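Long-range contacts in ORF 37 (Human herpesvirus 8 type M, PDB 3FHD), which acts as a magnesium-binding nuclease with endonuclease and exonuclease activities on single- and double-stranded DNA, processing branched viral DNA intermediates so that unit-length genomes can be packaged: residues A[83-87]-A[125-130]; A[104-109]-A[139-144]; A[211-216]-A[444-448]; A[269-275]-A[428-433]; A[348-353]-A[467-473]. The contacts are given in a common frame with arbitrary orientation. Residues are numbered along the deposited sequence.

Interaction 1 of 5, residues A[83-87]-A[125-130]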
# COMPACT_ATOMS: atom_id res chain seq x y z
N ALA A 83 -12.89 8.69 16.29
CA ALA A 83 -13.64 7.94 17.30
C ALA A 83 -14.66 6.96 16.70
O ALA A 83 -14.80 5.84 17.18
CB ALA A 83 -14.33 8.91 18.34
N LEU A 84 -15.38 7.39 15.67
CA LEU A 84 -16.40 6.50 15.09
C LEU A 84 -15.75 5.30 14.33
O LEU A 84 -16.29 4.18 14.32
CB LEU A 84 -17.35 7.32 14.21
CG LEU A 84 -18.54 6.62 13.55
CD1 LEU A 84 -19.36 5.82 14.58
CD2 LEU A 84 -19.40 7.64 12.79
N ARG A 85 -14.59 5.54 13.73
CA ARG A 85 -13.79 4.47 13.10
C ARG A 85 -13.31 3.43 14.15
O ARG A 85 -13.34 2.22 13.87
CB ARG A 85 -12.59 5.09 12.35
CG ARG A 85 -11.78 4.08 11.53
CD ARG A 85 -12.58 3.47 10.40
NE ARG A 85 -11.87 2.31 9.82
CZ ARG A 85 -12.19 1.71 8.68
NH1 ARG A 85 -13.15 2.20 7.93
NH2 ARG A 85 -11.48 0.65 8.27
N MET A 86 -12.87 3.92 15.32
CA MET A 86 -12.49 3.05 16.46
C MET A 86 -13.68 2.21 16.92
O MET A 86 -13.54 1.00 17.10
CB MET A 86 -11.94 3.88 17.65
CG MET A 86 -10.51 4.41 17.43
SD MET A 86 -9.26 3.15 17.05
CE MET A 86 -8.50 4.00 15.73
N ALA A 87 -14.85 2.84 17.04
CA ALA A 87 -16.12 2.14 17.38
C ALA A 87 -16.42 1.01 16.38
O ALA A 87 -16.73 -0.12 16.77
CB ALA A 87 -17.29 3.14 17.40
N VAL A 125 -20.16 2.28 23.25
CA VAL A 125 -18.93 1.98 22.54
C VAL A 125 -18.34 3.28 22.00
O VAL A 125 -17.16 3.57 22.24
CB VAL A 125 -19.15 0.95 21.42
CG1 VAL A 125 -17.91 0.80 20.56
CG2 VAL A 125 -19.53 -0.39 22.05
N TYR A 126 -19.18 4.08 21.34
CA TYR A 126 -18.73 5.37 20.82
C TYR A 126 -18.13 6.29 21.90
O TYR A 126 -17.07 6.87 21.70
CB TYR A 126 -19.82 6.12 20.01
CG TYR A 126 -19.27 7.43 19.55
CD1 TYR A 126 -18.51 7.51 18.36
CD2 TYR A 126 -19.40 8.57 20.33
CE1 TYR A 126 -17.95 8.69 17.97
CE2 TYR A 126 -18.84 9.77 19.96
CZ TYR A 126 -18.12 9.82 18.77
OH TYR A 126 -17.56 11.00 18.39
N ALA A 127 -18.84 6.44 23.02
CA ALA A 127 -18.38 7.29 24.12
C ALA A 127 -17.00 6.84 24.63
O ALA A 127 -16.09 7.64 24.77
CB ALA A 127 -19.40 7.33 25.23
N ALA A 128 -16.84 5.54 24.86
CA ALA A 128 -15.57 4.97 25.34
C ALA A 128 -14.45 5.16 24.31
O ALA A 128 -13.29 5.48 24.67
CB ALA A 128 -15.75 3.49 25.69
N CYS A 129 -14.78 4.93 23.04
CA CYS A 129 -13.83 5.22 21.95
C CYS A 129 -13.47 6.69 21.86
O CYS A 129 -12.32 7.03 21.62
CB CYS A 129 -14.36 4.70 20.61
SG CYS A 129 -14.34 2.91 20.57
N SER A 130 -14.45 7.57 22.11
CA SER A 130 -14.18 9.00 22.12
C SER A 130 -13.17 9.40 23.20
O SER A 130 -12.54 10.48 23.11
CB SER A 130 -15.48 9.79 22.32
OG SER A 130 -15.24 11.15 22.00
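Alanine makes the hollows here. On helix 83-87, Ala83 and Ala87 sit one turn apart and both aim their CB atoms at helix 125-130, so the axes of the two short segments can close to 8.3 Å; CA atoms come within 5.0 Å at Ala83 and Ser130. Methyl groups this small leave shallow ground for larger neighbours to fill. Cys129 is one bump: its CB lies 3.6 Å from Ala83 O, and its SG settles between Met86 and Ala87, 3.9 Å from Met86 CB and 3.6 Å from Ala87 N. The slim thiol suits the short distance between the helices. With N-to-C directions 124° apart, this is an inclined, close helix-helix crossing in the all-helical N-terminal part of the nuclease, away from the metal site. Tyr126 closes one flank, its CE1 3.6 Å from Ala83 CB and 4.0 Å from Leu84 CB, while its hydroxyl is hydrogen-bonded to the backbone of Ser80. At the far end of the crossing, Val125 CG1 packs 4.0 Å from Ala87 CB. Met86 starts out toward the same helix, but its flexible thioether bends off to pack on Ile140 and Cys141 of helix 134-147.

Interaction 2 of 5, residues A[104-109]-A[139-144]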
# COMPACT_ATOMS: atom_id res chain seq x y z
N ASP A 104 -7.35 -10.64 20.04
CA ASP A 104 -6.56 -9.59 20.71
C ASP A 104 -7.16 -8.18 20.63
O ASP A 104 -7.00 -7.38 21.56
CB ASP A 104 -5.13 -9.60 20.15
CG ASP A 104 -4.43 -10.96 20.37
OD1 ASP A 104 -4.31 -11.78 19.40
OD2 ASP A 104 -4.03 -11.23 21.53
N VAL A 105 -7.83 -7.87 19.52
CA VAL A 105 -8.34 -6.50 19.27
C VAL A 105 -9.51 -6.24 20.20
O VAL A 105 -9.53 -5.25 20.93
CB VAL A 105 -8.75 -6.27 17.81
CG1 VAL A 105 -9.47 -4.92 17.65
CG2 VAL A 105 -7.53 -6.31 16.90
N CYS A 106 -10.47 -7.17 20.18
CA CYS A 106 -11.63 -7.11 21.03
C CYS A 106 -11.22 -7.14 22.52
O CYS A 106 -11.75 -6.36 23.33
CB CYS A 106 -12.58 -8.27 20.65
SG CYS A 106 -14.21 -8.26 21.36
N ASN A 107 -10.26 -7.99 22.89
CA ASN A 107 -9.80 -8.07 24.27
C ASN A 107 -9.28 -6.74 24.77
O ASN A 107 -9.57 -6.36 25.89
CB ASN A 107 -8.70 -9.12 24.44
CG ASN A 107 -9.25 -10.54 24.41
OD1 ASN A 107 -10.44 -10.76 24.60
ND2 ASN A 107 -8.37 -11.51 24.15
N PHE A 108 -8.52 -6.05 23.91
CA PHE A 108 -7.94 -4.75 24.27
C PHE A 108 -8.99 -3.66 24.52
O PHE A 108 -8.89 -2.92 25.51
CB PHE A 108 -6.92 -4.27 23.23
CG PHE A 108 -6.17 -3.00 23.64
CD1 PHE A 108 -5.03 -3.07 24.46
CD2 PHE A 108 -6.62 -1.74 23.23
CE1 PHE A 108 -4.35 -1.90 24.85
CE2 PHE A 108 -5.95 -0.57 23.62
CZ PHE A 108 -4.81 -0.65 24.43
N PHE A 109 -9.98 -3.54 23.63
CA PHE A 109 -11.08 -2.62 23.83
C PHE A 109 -11.74 -2.91 25.16
O PHE A 109 -11.84 -2.03 26.01
CB PHE A 109 -12.14 -2.78 22.73
CG PHE A 109 -11.88 -1.98 21.48
CD1 PHE A 109 -12.05 -0.59 21.46
CD2 PHE A 109 -11.48 -2.63 20.29
CE1 PHE A 109 -11.80 0.13 20.28
CE2 PHE A 109 -11.25 -1.91 19.11
CZ PHE A 109 -11.40 -0.55 19.09
N HIS A 139 -2.18 1.46 19.37
CA HIS A 139 -2.14 0.05 19.74
C HIS A 139 -3.21 -0.78 19.00
O HIS A 139 -2.88 -1.83 18.45
CB HIS A 139 -2.22 -0.15 21.26
CG HIS A 139 -2.06 -1.58 21.65
ND1 HIS A 139 -0.83 -2.15 21.89
CD2 HIS A 139 -2.97 -2.56 21.83
CE1 HIS A 139 -0.99 -3.42 22.23
NE2 HIS A 139 -2.28 -3.69 22.19
N ILE A 140 -4.45 -0.30 18.95
CA ILE A 140 -5.51 -0.95 18.17
C ILE A 140 -5.13 -1.13 16.68
O ILE A 140 -5.26 -2.23 16.09
CB ILE A 140 -6.88 -0.23 18.37
CG1 ILE A 140 -7.47 -0.45 19.81
CG2 ILE A 140 -7.87 -0.62 17.26
CD1 ILE A 140 -7.75 -1.88 20.15
N CYS A 141 -4.64 -0.06 16.05
CA CYS A 141 -4.28 -0.11 14.64
C CYS A 141 -3.16 -1.12 14.36
O CYS A 141 -3.17 -1.84 13.33
CB CYS A 141 -3.93 1.29 14.17
SG CYS A 141 -5.38 2.39 14.13
N CYS A 142 -2.22 -1.21 15.29
CA CYS A 142 -1.15 -2.21 15.22
C CYS A 142 -1.68 -3.63 15.35
O CYS A 142 -1.18 -4.54 14.67
CB CYS A 142 -0.11 -1.96 16.31
SG CYS A 142 0.95 -0.53 15.96
N LEU A 143 -2.67 -3.83 16.22
CA LEU A 143 -3.25 -5.17 16.39
C LEU A 143 -4.04 -5.60 15.15
O LEU A 143 -3.97 -6.76 14.74
CB LEU A 143 -4.14 -5.21 17.64
CG LEU A 143 -3.46 -5.28 19.02
CD1 LEU A 143 -4.59 -5.23 20.03
CD2 LEU A 143 -2.54 -6.52 19.27
N VAL A 144 -4.75 -4.64 14.56
CA VAL A 144 -5.49 -4.84 13.29
C VAL A 144 -4.54 -5.20 12.11
O VAL A 144 -4.85 -6.11 11.31
CB VAL A 144 -6.41 -3.64 12.96
CG1 VAL A 144 -6.97 -3.76 11.53
CG2 VAL A 144 -7.56 -3.57 14.03
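Phe108 has one face of its ring covered by CD2 of His139, Phe108 CD1 lying 3.4 Å from His139 CD2; the rings meet obliquely, centroids 4.3 Å apart and planes inclined by 32°. The same phenyl ring meets Ile140, whose CD1 comes within 3.3 Å of Phe108 CD2. Ile140 is the residue most buried by the contact: its long arm reaches between the two phenylalanines and places CD1 over the face of Phe109, 3.9 Å from the ring centroid, in a CH-pi contact. The slender CG1-CD1 arm suits this slot, since its terminal methyl can touch two rings at once. One turn along, Leu143 and Val144 meet Val105, whose CG2 lies 3.6 Å from Leu143 CB and 4.0 Å from Val144 CG2. The compact, beta-branched valine fits where the backbones come closest, 6.0 Å between the CA atoms of Val105 and Leu143. Helices 104-113 and 134-147 thus pair nearly antiparallel, at 163° for these segments, within the N-terminal helical region, and Phe93 of helix 83-100 packs against both valines. No hydrogen bond joins the two segments, so their hold is apolar and aromatic packing that depends on shape and exclusion of water.

Interaction 3 of 5, residues A[211-216]-A[444-448]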
# COMPACT_ATOMS: atom_id res chain seq x y z
N THR A 211 10.98 -11.71 -2.67
CA THR A 211 12.10 -12.65 -2.47
C THR A 211 13.46 -12.11 -2.93
O THR A 211 14.48 -12.31 -2.24
CB THR A 211 11.85 -14.02 -3.13
OG1 THR A 211 10.57 -14.50 -2.71
CG2 THR A 211 12.92 -15.05 -2.67
N LEU A 212 13.48 -11.44 -4.08
CA LEU A 212 14.68 -10.76 -4.58
C LEU A 212 15.21 -9.67 -3.64
O LEU A 212 16.42 -9.61 -3.39
CB LEU A 212 14.43 -10.16 -5.97
CG LEU A 212 14.20 -11.12 -7.15
CD1 LEU A 212 13.55 -10.42 -8.34
CD2 LEU A 212 15.52 -11.79 -7.58
N LEU A 213 14.31 -8.82 -3.15
CA LEU A 213 14.67 -7.76 -2.20
C LEU A 213 15.24 -8.36 -0.91
O LEU A 213 16.32 -7.99 -0.45
CB LEU A 213 13.44 -6.86 -1.91
CG LEU A 213 12.88 -6.08 -3.11
CD1 LEU A 213 11.57 -5.27 -2.82
CD2 LEU A 213 13.96 -5.17 -3.70
N ALA A 214 14.50 -9.32 -0.35
CA ALA A 214 14.86 -9.96 0.91
C ALA A 214 16.20 -10.73 0.84
O ALA A 214 17.09 -10.56 1.69
CB ALA A 214 13.72 -10.89 1.34
N THR A 215 16.33 -11.56 -0.19
CA THR A 215 17.48 -12.45 -0.37
C THR A 215 18.72 -11.80 -0.99
O THR A 215 19.87 -12.13 -0.63
CB THR A 215 17.05 -13.65 -1.24
OG1 THR A 215 15.96 -14.31 -0.60
CG2 THR A 215 18.21 -14.63 -1.42
N LEU A 216 18.52 -10.90 -1.95
CA LEU A 216 19.66 -10.37 -2.70
C LEU A 216 20.09 -8.97 -2.32
O LEU A 216 21.27 -8.63 -2.43
CB LEU A 216 19.45 -10.48 -4.22
CG LEU A 216 19.03 -11.85 -4.78
CD1 LEU A 216 18.83 -11.76 -6.28
CD2 LEU A 216 20.03 -12.98 -4.45
N ILE A 444 15.92 -18.55 -5.78
CA ILE A 444 16.59 -17.32 -5.31
C ILE A 444 17.03 -17.59 -3.87
O ILE A 444 16.20 -17.71 -2.98
CB ILE A 444 15.64 -16.07 -5.33
CG1 ILE A 444 14.92 -15.93 -6.68
CG2 ILE A 444 16.42 -14.78 -4.99
CD1 ILE A 444 13.61 -15.10 -6.60
N GLY A 445 18.33 -17.73 -3.64
CA GLY A 445 18.84 -18.22 -2.36
C GLY A 445 18.35 -19.64 -2.08
O GLY A 445 18.50 -20.54 -2.91
N GLY A 446 17.75 -19.84 -0.92
CA GLY A 446 17.18 -21.15 -0.57
C GLY A 446 15.86 -21.35 -1.29
O GLY A 446 15.56 -22.46 -1.75
N ASP A 447 15.11 -20.25 -1.43
CA ASP A 447 13.72 -20.21 -1.87
C ASP A 447 13.51 -20.71 -3.30
O ASP A 447 14.12 -20.19 -4.24
CB ASP A 447 13.18 -18.78 -1.77
CG ASP A 447 13.37 -18.16 -0.39
OD1 ASP A 447 14.49 -18.24 0.18
OD2 ASP A 447 12.40 -17.56 0.13
N ALA A 448 12.65 -21.70 -3.45
CA ALA A 448 12.24 -22.19 -4.76
C ALA A 448 11.19 -21.26 -5.36
O ALA A 448 10.37 -20.69 -4.63
CB ALA A 448 11.70 -23.61 -4.64
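Ile444 is the anchor of this contact, burying 97 Å² against helix 211-216. Its side chain points straight at the helix and meets residues on successive turns: CB lies 3.9 Å from Thr211 CG2, CD1 3.9 Å from Leu212 CD2, and CG2 both 4.0 Å from Thr215 CB and 3.9 Å from Leu216 CG. A branched aliphatic residue suits this place because its arms can spread over a largely aliphatic helical surface. Thr211, with 56 Å² covered, turns its methyl toward the turn, while its hydroxyl bonds back to the carbonyl of Glu207 one turn earlier. Thr215, with 41 Å², does likewise, its OG1 making a weak 3.0 Å hydrogen bond to Thr211 O. Both hydroxyls turn back to the helix, that of Thr215 only weakly, and the threonines offer carbon to the partner. Thr215 CG2 packs 3.8 Å from Gly445 CA, where a CB would collide with that methyl; the backbone there also has a positive phi. Both features explain the glycine. Asp447 stands at the rim, its OD2 3.8 Å from Thr211 CG2. Residues Ile444 to Asp447 form a type II' beta turn, the tight reversal characteristic of two-residue beta hairpins, and here it joins strands 443-444 and 447-448. The hairpin rests on helix 203-217, which also carries Glu206, a magnesium ligand in another structure of this protein though not bound to the ion here.

Interaction 4 of 5, residues A[269-275]-A[428-433]. With SO4 (sulfate ion), chain C.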
# COMPACT_ATOMS: atom_id res chain seq x y z
N CYS A 269 5.15 -4.77 -11.12
CA CYS A 269 5.69 -5.64 -12.18
C CYS A 269 5.28 -5.09 -13.52
O CYS A 269 4.16 -4.56 -13.66
CB CYS A 269 5.23 -7.08 -11.98
SG CYS A 269 5.61 -7.75 -10.38
N ARG A 270 6.18 -5.16 -14.51
CA ARG A 270 5.92 -4.59 -15.84
C ARG A 270 5.55 -5.66 -16.86
O ARG A 270 6.42 -6.11 -17.59
CB ARG A 270 7.16 -3.88 -16.34
CG ARG A 270 7.70 -2.86 -15.39
CD ARG A 270 7.11 -1.55 -15.73
NE ARG A 270 5.73 -1.54 -15.32
CZ ARG A 270 4.85 -0.62 -15.67
NH1 ARG A 270 5.22 0.37 -16.46
NH2 ARG A 270 3.60 -0.70 -15.21
N PHE A 271 4.28 -6.05 -16.93
CA PHE A 271 3.92 -7.16 -17.78
C PHE A 271 4.02 -6.87 -19.29
O PHE A 271 4.16 -7.81 -20.08
CB PHE A 271 2.58 -7.73 -17.38
CG PHE A 271 2.59 -8.34 -16.00
CD1 PHE A 271 3.63 -9.21 -15.61
CD2 PHE A 271 1.58 -8.04 -15.09
CE1 PHE A 271 3.65 -9.77 -14.35
CE2 PHE A 271 1.60 -8.60 -13.81
CZ PHE A 271 2.63 -9.47 -13.45
N LYS A 272 4.01 -5.59 -19.68
CA LYS A 272 4.15 -5.25 -21.12
C LYS A 272 5.49 -5.71 -21.67
O LYS A 272 5.66 -5.80 -22.88
CB LYS A 272 4.07 -3.74 -21.37
CG LYS A 272 2.73 -3.04 -21.17
CD LYS A 272 2.88 -1.49 -21.44
CE LYS A 272 3.84 -0.80 -20.44
NZ LYS A 272 3.79 0.73 -20.43
N TYR A 273 6.47 -5.94 -20.78
CA TYR A 273 7.84 -6.27 -21.19
C TYR A 273 8.15 -7.77 -21.07
O TYR A 273 9.28 -8.18 -21.29
CB TYR A 273 8.85 -5.47 -20.36
CG TYR A 273 8.98 -4.02 -20.76
CD1 TYR A 273 9.80 -3.63 -21.82
CD2 TYR A 273 8.30 -3.03 -20.06
CE1 TYR A 273 9.93 -2.30 -22.19
CE2 TYR A 273 8.42 -1.69 -20.42
CZ TYR A 273 9.24 -1.33 -21.49
OH TYR A 273 9.35 -0.00 -21.85
N THR A 274 7.17 -8.58 -20.70
CA THR A 274 7.35 -10.03 -20.63
C THR A 274 7.64 -10.57 -22.05
O THR A 274 6.94 -10.25 -23.01
CB THR A 274 6.12 -10.71 -19.98
OG1 THR A 274 5.94 -10.19 -18.66
CG2 THR A 274 6.29 -12.25 -19.89
N PHE A 275 8.73 -11.32 -22.18
CA PHE A 275 9.14 -11.91 -23.48
C PHE A 275 9.40 -13.40 -23.35
O PHE A 275 9.55 -13.94 -22.25
CB PHE A 275 10.39 -11.22 -24.05
CG PHE A 275 11.62 -11.38 -23.19
CD1 PHE A 275 12.51 -12.43 -23.41
CD2 PHE A 275 11.91 -10.47 -22.18
CE1 PHE A 275 13.64 -12.60 -22.61
CE2 PHE A 275 13.05 -10.61 -21.39
CZ PHE A 275 13.91 -11.68 -21.60
N THR A 428 10.74 -2.25 -9.27
CA THR A 428 10.08 -2.67 -10.49
C THR A 428 10.73 -3.95 -10.99
O THR A 428 11.93 -3.95 -11.24
CB THR A 428 10.24 -1.59 -11.59
OG1 THR A 428 9.54 -0.39 -11.21
CG2 THR A 428 9.64 -2.06 -12.89
N GLY A 429 9.92 -5.01 -11.12
CA GLY A 429 10.38 -6.29 -11.64
C GLY A 429 9.98 -6.53 -13.10
O GLY A 429 8.90 -6.15 -13.51
N PHE A 430 10.87 -7.17 -13.85
CA PHE A 430 10.68 -7.50 -15.26
C PHE A 430 10.88 -8.98 -15.37
O PHE A 430 11.67 -9.57 -14.59
CB PHE A 430 11.70 -6.78 -16.15
CG PHE A 430 11.56 -5.28 -16.17
CD1 PHE A 430 10.88 -4.65 -17.20
CD2 PHE A 430 12.13 -4.50 -15.16
CE1 PHE A 430 10.73 -3.27 -17.23
CE2 PHE A 430 12.01 -3.11 -15.19
CZ PHE A 430 11.30 -2.49 -16.22
N PHE A 431 10.15 -9.60 -16.30
CA PHE A 431 10.03 -11.06 -16.34
C PHE A 431 10.11 -11.63 -17.76
O PHE A 431 9.96 -10.89 -18.74
CB PHE A 431 8.72 -11.54 -15.67
CG PHE A 431 8.63 -11.25 -14.20
CD1 PHE A 431 9.04 -12.21 -13.26
CD2 PHE A 431 8.14 -10.04 -13.74
CE1 PHE A 431 8.95 -11.95 -11.88
CE2 PHE A 431 8.07 -9.78 -12.35
CZ PHE A 431 8.50 -10.74 -11.43
N ARG A 432 10.36 -12.94 -17.83
CA ARG A 432 10.28 -13.70 -19.06
C ARG A 432 9.51 -15.03 -18.90
O ARG A 432 9.44 -15.60 -17.80
CB ARG A 432 11.67 -13.93 -19.68
CG ARG A 432 12.54 -14.98 -18.98
CD ARG A 432 13.80 -15.27 -19.81
NE ARG A 432 14.70 -16.25 -19.17
CZ ARG A 432 14.50 -17.57 -19.15
NH1 ARG A 432 13.42 -18.11 -19.71
NH2 ARG A 432 15.40 -18.37 -18.58
N LYS A 433 8.90 -15.47 -19.99
CA LYS A 433 8.28 -16.78 -20.03
C LYS A 433 9.31 -17.90 -19.84
O LYS A 433 10.48 -17.79 -20.27
CB LYS A 433 7.53 -16.99 -21.36
CG LYS A 433 6.30 -16.08 -21.59
CD LYS A 433 5.27 -16.19 -20.43
CE LYS A 433 3.92 -15.53 -20.80
NZ LYS A 433 2.94 -15.55 -19.66
S SO4 C . 2.27 -3.32 -17.42
O1 SO4 C . 1.42 -4.06 -18.36
O2 SO4 C . 3.61 -3.10 -17.97
O3 SO4 C . 1.64 -2.02 -17.18
O4 SO4 C . 2.32 -4.07 -16.16
O HOH W 1 8.05 -8.27 -17.50
O HOH W 2 11.14 -8.44 -19.38
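Cys269 ends strand 262-269 beside Gly429 in a parallel bridge, its SG 3.7 Å from Phe431 CE2 in an oblique sulfur-aromatic contact. Arg270 donates its backbone N to Gly429 O at 3.1 Å, while its aliphatic CG lies over the Phe430 ring, 4.0 Å from the centroid; its charged end pairs with Asp324. Phe271 and Lys272 bend away from the strand, and their backbone N atoms bind a sulfate, probably from the crystallisation liquor, Phe271 N to O4 at 2.9 Å and Lys272 N to O2 at 3.0 Å. This lies at the C-terminal ends of two inner strands of the PD-(D/E)XK core, 262-269 and 423-432, parallel neighbours in its mixed sheet; the former carries the magnesium ligands Glu266 and Ile267. Tyr273 returns to the strand, its ring face receiving the edge of Phe430, centroids 5.6 Å apart. Where the backbones part, water fills the gap: water 1 links Arg270 O (2.7 Å) to Phe431 N (2.8 Å), and water 2 joins Tyr273 O to Phe431 O. Thr274 CA approaches Phe431 O at 3.3 Å. Phe275 O accepts from Lys433 N at 2.8 Å, and its ring supports Arg432 CB, 3.8 Å from the centroid.

Interaction 5 of 5, residues A[348-353]-A[467-473]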
# COMPACT_ATOMS: atom_id res chain seq x y z
N ASN A 348 3.33 24.80 -8.97
CA ASN A 348 4.44 24.98 -8.01
C ASN A 348 4.74 23.75 -7.13
O ASN A 348 5.91 23.44 -6.86
CB ASN A 348 4.34 26.31 -7.20
CG ASN A 348 3.05 26.43 -6.36
OD1 ASN A 348 2.03 25.78 -6.64
ND2 ASN A 348 3.08 27.29 -5.31
N LEU A 349 3.70 23.02 -6.73
CA LEU A 349 3.89 21.76 -6.00
C LEU A 349 4.66 20.74 -6.86
O LEU A 349 5.60 20.13 -6.40
CB LEU A 349 2.55 21.18 -5.53
CG LEU A 349 2.59 19.96 -4.60
CD1 LEU A 349 1.48 20.06 -3.58
CD2 LEU A 349 2.52 18.65 -5.38
N ILE A 350 4.26 20.60 -8.13
CA ILE A 350 4.97 19.71 -9.06
C ILE A 350 6.45 20.09 -9.22
O ILE A 350 7.33 19.24 -9.12
CB ILE A 350 4.25 19.57 -10.45
CG1 ILE A 350 2.99 18.68 -10.33
CG2 ILE A 350 5.18 18.95 -11.49
CD1 ILE A 350 3.27 17.22 -9.98
N ARG A 351 6.71 21.39 -9.42
CA ARG A 351 8.08 21.86 -9.53
C ARG A 351 8.94 21.48 -8.32
O ARG A 351 10.08 21.02 -8.47
CB ARG A 351 8.10 23.38 -9.74
CG ARG A 351 9.22 23.83 -10.64
CD ARG A 351 9.27 25.35 -10.74
NE ARG A 351 8.04 25.91 -11.31
CZ ARG A 351 7.82 26.13 -12.61
NH1 ARG A 351 8.75 25.85 -13.53
NH2 ARG A 351 6.66 26.65 -12.98
N GLU A 352 8.37 21.65 -7.13
CA GLU A 352 9.05 21.34 -5.86
C GLU A 352 9.35 19.83 -5.75
O GLU A 352 10.43 19.43 -5.30
CB GLU A 352 8.18 21.83 -4.70
CG GLU A 352 8.62 21.41 -3.30
CD GLU A 352 9.56 22.41 -2.63
OE1 GLU A 352 10.44 23.00 -3.31
OE2 GLU A 352 9.40 22.60 -1.39
N CYS A 353 8.39 19.01 -6.18
CA CYS A 353 8.58 17.57 -6.15
C CYS A 353 9.65 17.15 -7.14
O CYS A 353 10.44 16.27 -6.84
CB CYS A 353 7.26 16.83 -6.44
SG CYS A 353 5.97 16.97 -5.13
N PRO A 467 8.74 16.32 -0.27
CA PRO A 467 8.84 17.62 0.41
C PRO A 467 7.67 17.77 1.40
O PRO A 467 6.57 17.28 1.13
CB PRO A 467 8.73 18.64 -0.73
CG PRO A 467 8.98 17.87 -1.99
CD PRO A 467 8.53 16.47 -1.72
N ARG A 468 7.92 18.42 2.54
CA ARG A 468 6.93 18.45 3.62
C ARG A 468 5.68 19.23 3.28
O ARG A 468 4.57 18.81 3.62
CB ARG A 468 7.54 19.02 4.90
CG ARG A 468 8.27 17.99 5.71
CD ARG A 468 8.89 18.66 6.94
NE ARG A 468 10.21 18.11 7.23
CZ ARG A 468 11.22 18.82 7.74
NH1 ARG A 468 11.08 20.12 8.00
NH2 ARG A 468 12.39 18.22 7.96
N GLY A 469 5.88 20.39 2.67
CA GLY A 469 4.79 21.27 2.29
C GLY A 469 3.91 20.58 1.27
O GLY A 469 2.68 20.73 1.30
N ALA A 470 4.53 19.82 0.37
CA ALA A 470 3.81 19.11 -0.67
C ALA A 470 2.92 18.04 -0.04
O ALA A 470 1.74 17.97 -0.35
CB ALA A 470 4.77 18.48 -1.68
N LYS A 471 3.46 17.22 0.86
CA LYS A 471 2.65 16.22 1.57
C LYS A 471 1.50 16.84 2.33
O LYS A 471 0.37 16.34 2.29
CB LYS A 471 3.48 15.46 2.58
CG LYS A 471 4.19 14.28 2.02
CD LYS A 471 5.25 13.84 2.98
CE LYS A 471 4.84 12.69 3.82
NZ LYS A 471 6.02 12.07 4.47
N HIS A 472 1.79 17.92 3.07
CA HIS A 472 0.75 18.61 3.83
C HIS A 472 -0.43 19.05 2.94
O HIS A 472 -1.59 18.84 3.30
CB HIS A 472 1.35 19.78 4.63
CG HIS A 472 0.33 20.58 5.39
ND1 HIS A 472 -0.28 21.70 4.86
CD2 HIS A 472 -0.17 20.43 6.64
CE1 HIS A 472 -1.12 22.20 5.76
NE2 HIS A 472 -1.07 21.45 6.84
N ARG A 473 -0.14 19.63 1.78
CA ARG A 473 -1.21 20.14 0.90
C ARG A 473 -2.08 19.00 0.33
O ARG A 473 -3.31 19.08 0.32
CB ARG A 473 -0.64 20.99 -0.24
CG ARG A 473 -1.77 21.79 -0.92
CD ARG A 473 -1.41 22.34 -2.26
NE ARG A 473 -0.51 23.48 -2.17
CZ ARG A 473 0.01 24.08 -3.24
NH1 ARG A 473 -0.31 23.64 -4.46
NH2 ARG A 473 0.85 25.11 -3.10
O HOH W 3 0.82 23.57 -7.24
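Two helices of the nuclease fold, 348-355 and 468-489, meet here in a steeply inclined pair, their segment directions 137° apart and the axes 9.9 Å at closest. Leu349 is the central side chain. With chi1 in the t well and chi2 at 143°, between wells, it extends directly to the partner, bringing CG 3.9 Å from Ala470 CB and CD1 3.8 Å from Ala470 CA. Alanine suits the receiving side because its short side chain allows leucine to reach the helix backbone. Cys353, one turn further on, takes an m rotamer that places SG 4.0 Å from Ala470 CB and 4.3 Å from Pro467 CD. Pro467 occupies the N-cap position, where a rigid ring with no backbone N-H costs the helix no hydrogen bond; its CB also packs 3.8 Å from CG of Glu352. At the other end, Arg473 stretches out with chi1 and chi2 both t and then turns at chi3, m, so that CD passes 3.9 Å from Leu349 CD1 and a face of the guanidinium lies over that methyl. Asn348, in the p rotamer, curls its amide back over its own helix start, with a weak OD1 bond from Leu349 N. The polar link runs through water 3, which donates to Asn348 OD1 at 2.6 Å and accepts from Arg473 NH1 at 3.0 Å.

Interactions 1 and 2 form one packed block, their centres 13 Å apart. Phe109 CZ touches Met86 O at 3.3 Å, and Met86 CE reaches Cys141 SG at 3.9 Å, so helices 83-100, 104-113, 122-130 and 134-147 interlock. Interactions 3 and 4 lie across the molecule, with centres of interactions 1 and 4 about 46 Å apart. They are separate from each other by about 6 Å at the nearest atoms, yet both bear on helix 203-217. The bound magnesium is about 7 Å from the Cys269 side chain in interaction 4 and about 13 Å from that of Leu212 in interaction 3. Interaction 5 stands apart, its nearest atoms about 17 Å from interaction 4.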